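Local coordinates for pks18 (Mycobacterium tuberculosis, PDB 1TED), which probably extends medium- and long-chain acyl-CoA starters with malonyl-CoA to make tri- and tetraketide alpha-pyrones, acting as a homodimeric type III polyketide synthase, at residues A[177-180]-A[181-184]; A[348-351]-A[352-356]; A[241-244]-A[245-248]. All blocks are in the same frame, centred on the assembly; numbering follows the deposited sequence.

Contact 1: residues A[177-180]-A[181-184]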
# COMPACT_ATOMS: atom_id res chain seq x y z
N ALA A 177 1.75 -5.01 9.30
CA ALA A 177 0.94 -4.88 8.08
C ALA A 177 -0.26 -5.83 7.95
O ALA A 177 -1.22 -5.53 7.24
CB ALA A 177 1.84 -4.99 6.85
N ALA A 178 -0.21 -6.98 8.62
CA ALA A 178 -1.33 -7.90 8.53
C ALA A 178 -2.56 -7.23 9.11
O ALA A 178 -3.67 -7.47 8.64
CB ALA A 178 -1.03 -9.19 9.29
N MET A 179 -2.36 -6.37 10.11
CA MET A 179 -3.48 -5.65 10.74
C MET A 179 -4.07 -4.56 9.84
O MET A 179 -5.29 -4.40 9.78
CB MET A 179 -3.05 -5.03 12.07
CG MET A 179 -2.75 -6.05 13.18
SD MET A 179 -4.16 -7.08 13.61
CE MET A 179 -3.90 -8.51 12.57
N ASN A 180 -3.21 -3.80 9.15
CA ASN A 180 -3.67 -2.74 8.25
C ASN A 180 -4.42 -3.40 7.09
O ASN A 180 -5.47 -2.92 6.66
CB ASN A 180 -2.49 -1.93 7.68
CG ASN A 180 -1.66 -1.25 8.76
OD1 ASN A 180 -2.04 -0.19 9.28
ND2 ASN A 180 -0.53 -1.85 9.10
N ALA A 181 -3.86 -4.50 6.61
CA ALA A 181 -4.45 -5.25 5.51
C ALA A 181 -5.81 -5.83 5.94
O ALA A 181 -6.82 -5.65 5.25
CB ALA A 181 -3.49 -6.38 5.08
N LEU A 182 -5.82 -6.50 7.08
CA LEU A 182 -7.04 -7.09 7.62
C LEU A 182 -8.14 -6.05 7.80
O LEU A 182 -9.31 -6.32 7.53
CB LEU A 182 -6.76 -7.76 8.96
CG LEU A 182 -7.97 -8.38 9.66
CD1 LEU A 182 -8.69 -9.33 8.71
CD2 LEU A 182 -7.51 -9.11 10.91
N GLY A 183 -7.76 -4.86 8.26
CA GLY A 183 -8.73 -3.80 8.47
C GLY A 183 -9.40 -3.38 7.17
O GLY A 183 -10.58 -3.01 7.14
N THR A 184 -8.63 -3.43 6.09
CA THR A 184 -9.11 -3.07 4.77
C THR A 184 -10.15 -4.09 4.31
O THR A 184 -11.20 -3.73 3.77
CB THR A 184 -7.93 -3.01 3.79
OG1 THR A 184 -6.98 -2.05 4.26
CG2 THR A 184 -8.39 -2.61 2.40
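Residues 177-180 and 181-184 form two successive turns of one alpha-helix, in which the amides of Ala-181, Leu-182, Gly-183 and Thr-184 bond to the carbonyls of Ala-177, Ala-178, Met-179 and Asn-180 in turn. The first of these is the straightest: Ala-181 N lies 2.9 Å from Ala-177 O, with an N-H...O angle of 163°. The last is longer, at 3.3 Å from Thr-184 N to Asn-180 O. That carbonyl has a second donor. The hydroxyl OG1 of Thr-184 gives its proton to Asn-180 O over 3.0 Å. The amide and the hydroxyl reach this oxygen from opposite faces of its carbonyl plane. With OG1 beside its own backbone N (chi1 -59°), the Thr-184 hydroxyl turns back along the helix to the preceding turn, and its polar atom is satisfied inside a buried site. This is the helix 177-191 of the thiolase fold; Cys-175, the probable nucleophile, lies two residues before Ala-177 in the chain. The helix packs against strands 135-142, 226-236 and 382-390 and against helix 349-361. Met-179 and Leu-182 lie side by side and point the same way. The Met-179 chain bends at chi2 and chi3, and this brings its methyl CE to 4.0 Å from Leu-182 CD2. Both side chains also rest on Met-386 of strand 382-390. Ala-181 offers only a methyl, and its CB sits 3.2 Å from Ala-177 O. Thr-184 meets Val-168 of the second subunit, and Asn-180 meets Arg-167 of that subunit.

Contact 2: residues A[348-351]-A[352-356]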
# COMPACT_ATOMS: atom_id res chain seq x y z
N LEU A 348 8.21 -10.81 9.70
CA LEU A 348 7.50 -9.55 9.56
C LEU A 348 5.98 -9.68 9.67
O LEU A 348 5.48 -10.33 10.59
CB LEU A 348 7.93 -8.89 8.24
CG LEU A 348 9.28 -8.15 8.26
CD1 LEU A 348 10.29 -8.89 9.09
CD2 LEU A 348 9.80 -7.96 6.85
N SER A 349 5.25 -9.09 8.72
CA SER A 349 3.78 -9.12 8.73
C SER A 349 3.16 -10.50 8.86
O SER A 349 2.09 -10.66 9.43
CB SER A 349 3.23 -8.45 7.48
OG SER A 349 3.72 -9.07 6.30
N VAL A 350 3.85 -11.50 8.33
CA VAL A 350 3.36 -12.87 8.34
C VAL A 350 3.25 -13.55 9.71
O VAL A 350 2.33 -14.33 9.94
CB VAL A 350 4.27 -13.75 7.45
CG1 VAL A 350 3.85 -15.20 7.54
CG2 VAL A 350 4.25 -13.24 6.02
N SER A 351 4.19 -13.23 10.60
CA SER A 351 4.26 -13.86 11.92
C SER A 351 3.00 -13.84 12.77
O SER A 351 2.65 -14.85 13.40
CB SER A 351 5.43 -13.27 12.70
OG SER A 351 6.64 -13.54 12.01
N LEU A 352 2.31 -12.72 12.81
CA LEU A 352 1.11 -12.64 13.61
C LEU A 352 0.12 -13.72 13.16
O LEU A 352 -0.55 -14.34 13.98
CB LEU A 352 0.51 -11.24 13.47
CG LEU A 352 -0.33 -10.70 14.63
CD1 LEU A 352 0.38 -10.95 15.94
CD2 LEU A 352 -0.58 -9.20 14.41
N ILE A 353 0.04 -13.97 11.86
CA ILE A 353 -0.91 -14.98 11.38
C ILE A 353 -0.48 -16.42 11.68
O ILE A 353 -1.33 -17.29 11.86
CB ILE A 353 -1.21 -14.77 9.87
CG1 ILE A 353 -1.88 -13.41 9.68
CG2 ILE A 353 -2.14 -15.86 9.36
CD1 ILE A 353 -2.00 -12.97 8.24
N PHE A 354 0.83 -16.67 11.75
CA PHE A 354 1.32 -18.00 12.10
C PHE A 354 0.91 -18.23 13.54
O PHE A 354 0.53 -19.33 13.94
CB PHE A 354 2.85 -18.06 12.02
CG PHE A 354 3.37 -18.56 10.71
CD1 PHE A 354 3.02 -17.94 9.52
CD2 PHE A 354 4.29 -19.61 10.67
CE1 PHE A 354 3.57 -18.35 8.30
CE2 PHE A 354 4.85 -20.03 9.46
CZ PHE A 354 4.49 -19.39 8.27
N VAL A 355 0.98 -17.16 14.33
CA VAL A 355 0.61 -17.22 15.74
C VAL A 355 -0.85 -17.57 15.94
O VAL A 355 -1.19 -18.41 16.77
CB VAL A 355 0.91 -15.87 16.41
CG1 VAL A 355 0.27 -15.81 17.80
CG2 VAL A 355 2.42 -15.70 16.53
N LEU A 356 -1.72 -16.91 15.18
CA LEU A 356 -3.15 -17.13 15.25
C LEU A 356 -3.51 -18.57 14.88
O LEU A 356 -4.35 -19.18 15.53
CB LEU A 356 -3.85 -16.11 14.33
CG LEU A 356 -5.36 -15.84 14.33
CD1 LEU A 356 -6.06 -16.95 13.61
CD2 LEU A 356 -5.90 -15.70 15.75
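Val-350 and Phe-354, one turn apart on helix 349-361, make the tight part of this contact. The two side chains lie side by side and point the same way. Val-350 CG1 comes to 3.3 Å from Phe-354 CE1 and 3.5 Å from Phe-354 CD1, an oblique approach to the ring. The torsion of Val-350 sets this up: CG1 stands opposite the backbone N (chi1 176°). The ring of Phe-354 also meets the Phe-344 ring edge-to-face. Backbone bonding is uneven. Val-355 N bonds to Ser-351 O at 3.0 Å, with an N-H...O angle of 157°. Val-355 CG2 closes on the same Ser-351 O at 3.3 Å. The amides of Ile-353 and Phe-354 make only weak bonds to Val-350 O, and Phe-354 N a further weak one to Ser-351 O. These residues belong to helix 349-361, which in this thiolase fold lies buried in the middle of the subunit; it packs on strands 32-41, 196-204 and 226-236. The looser part is the start of the segment, not a solvent side, since every touching residue is buried. Leu-348 makes no side-chain contact with 352-356; it touches the bound myristic acid instead. Ser-349 likewise turns away, and its OG bonds to Glu-203. Ser-351 OG bonds back to Met-347 N.

Contact 3: residues A[241-244]-A[245-248]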
# COMPACT_ATOMS: atom_id res chain seq x y z
N LYS A 241 -24.79 -19.01 14.19
CA LYS A 241 -23.99 -19.89 15.03
C LYS A 241 -22.82 -20.36 14.17
O LYS A 241 -22.96 -21.25 13.33
CB LYS A 241 -24.82 -21.09 15.51
CG LYS A 241 -25.87 -20.69 16.54
CD LYS A 241 -26.65 -21.88 17.10
CE LYS A 241 -27.63 -21.41 18.17
NZ LYS A 241 -28.44 -22.50 18.79
N LEU A 242 -21.66 -19.73 14.38
CA LEU A 242 -20.47 -20.04 13.62
C LEU A 242 -19.88 -21.39 14.03
O LEU A 242 -20.04 -21.83 15.17
CB LEU A 242 -19.42 -18.93 13.80
CG LEU A 242 -19.81 -17.49 13.46
CD1 LEU A 242 -18.81 -16.53 14.07
CD2 LEU A 242 -19.89 -17.29 11.96
N GLU A 243 -19.19 -22.05 13.10
CA GLU A 243 -18.59 -23.34 13.39
C GLU A 243 -17.23 -23.19 14.05
O GLU A 243 -16.57 -22.14 13.94
CB GLU A 243 -18.47 -24.18 12.11
CG GLU A 243 -17.66 -23.56 11.00
CD GLU A 243 -17.51 -24.48 9.79
OE1 GLU A 243 -16.81 -25.52 9.92
OE2 GLU A 243 -18.08 -24.17 8.72
N PRO A 244 -16.78 -24.23 14.78
CA PRO A 244 -15.49 -24.24 15.47
C PRO A 244 -14.33 -23.88 14.55
O PRO A 244 -14.29 -24.30 13.39
CB PRO A 244 -15.41 -25.66 16.01
CG PRO A 244 -16.82 -25.95 16.36
CD PRO A 244 -17.56 -25.43 15.13
N GLY A 245 -13.39 -23.09 15.06
CA GLY A 245 -12.26 -22.68 14.25
C GLY A 245 -12.41 -21.29 13.67
O GLY A 245 -11.41 -20.65 13.36
N LYS A 246 -13.65 -20.82 13.51
CA LYS A 246 -13.88 -19.49 12.96
C LYS A 246 -13.38 -18.43 13.93
O LYS A 246 -13.45 -18.59 15.16
CB LYS A 246 -15.38 -19.27 12.66
CG LYS A 246 -15.74 -19.40 11.17
CD LYS A 246 -15.72 -20.85 10.69
CE LYS A 246 -15.28 -20.99 9.22
NZ LYS A 246 -16.13 -20.27 8.22
N VAL A 247 -12.85 -17.34 13.38
CA VAL A 247 -12.30 -16.26 14.20
C VAL A 247 -13.04 -14.96 13.95
O VAL A 247 -13.01 -14.44 12.84
CB VAL A 247 -10.80 -16.05 13.89
CG1 VAL A 247 -10.25 -14.92 14.73
CG2 VAL A 247 -10.03 -17.32 14.15
N VAL A 248 -13.69 -14.43 14.98
CA VAL A 248 -14.42 -13.18 14.85
C VAL A 248 -13.52 -11.97 15.13
O VAL A 248 -12.85 -11.90 16.17
CB VAL A 248 -15.63 -13.12 15.85
CG1 VAL A 248 -16.40 -11.82 15.66
CG2 VAL A 248 -16.54 -14.30 15.62
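Glu-243 and Lys-246 are the first and last residues of a type II beta turn; their side chains cross each other at a slant, and one hydrogen bond closes the turn. That bond runs from Lys-246 N to Glu-243 O, 3.2 Å long and fairly straight at 160°. Pro-244 and Gly-245 fill the corner. Gly-245 has a positive phi of 99°, where a CB would clash with Pro-244 O, so the turn depends on glycine there. Glu-243 places CG between its backbone N and carbonyl carbon (chi1 58°), and its chain is extended beyond that point. The Lys-246 chain, by contrast, bends at chi2, chi3 and chi4, and this lays its CD beside the Glu-243 CG. Lys-246 CD lies 3.3 Å from Glu-243 CG and 3.6 Å from Glu-243 O. The aliphatic part of the lysine thus lies against the glutamate methylene and the turn carbonyl. The charged ends stay apart, with Lys-246 NZ 4.4 Å from Glu-243 OE2, too far apart for a salt bridge. Leu-242 and Val-248 meet across the base of the turn. Leu-242 puts CG beside its backbone N, and its CD1 reaches Val-248 CG2 at 3.5 Å. The two side chains cross at about a right angle. The CB atoms of Leu-242 and Lys-246 are 4.2 Å apart. The turn lies in the loop between strands 226-236 and 247-256 and leads into the second of these, in the central sheet. Backbone bonds to Ile-391 hold Gly-245 and Lys-246, and Val-247 packs on Val-360. Within the turn, one hydrogen bond, the glycine corner and apolar contacts set the shape, while the opposite charges probably add a weak attraction that solvent would screen.

How the contacts relate
Contacts 1 and 2 are buried pieces, about two turns long, of two helices, 177-191 and 349-361, that lie against each other in the middle of the subunit. One belongs to the N-terminal and the other to the C-terminal chalcone synthase region. They meet where Ala-177 and Ala-178 pack on Ser-349, Ala-178 on Ile-353 and Met-179 on Leu-352. Contact 1 also reaches the second subunit; contacts 2 and 3 do not. Contact 3 is the surface one, yet its Val-247 touches Leu-356 of contact 2. Contacts 1 and 2 rest on helix bonds and apolar packing. Contact 3 rests on one turn bond, a glycine corner and apolar chain contacts, with opposite charges only nearby.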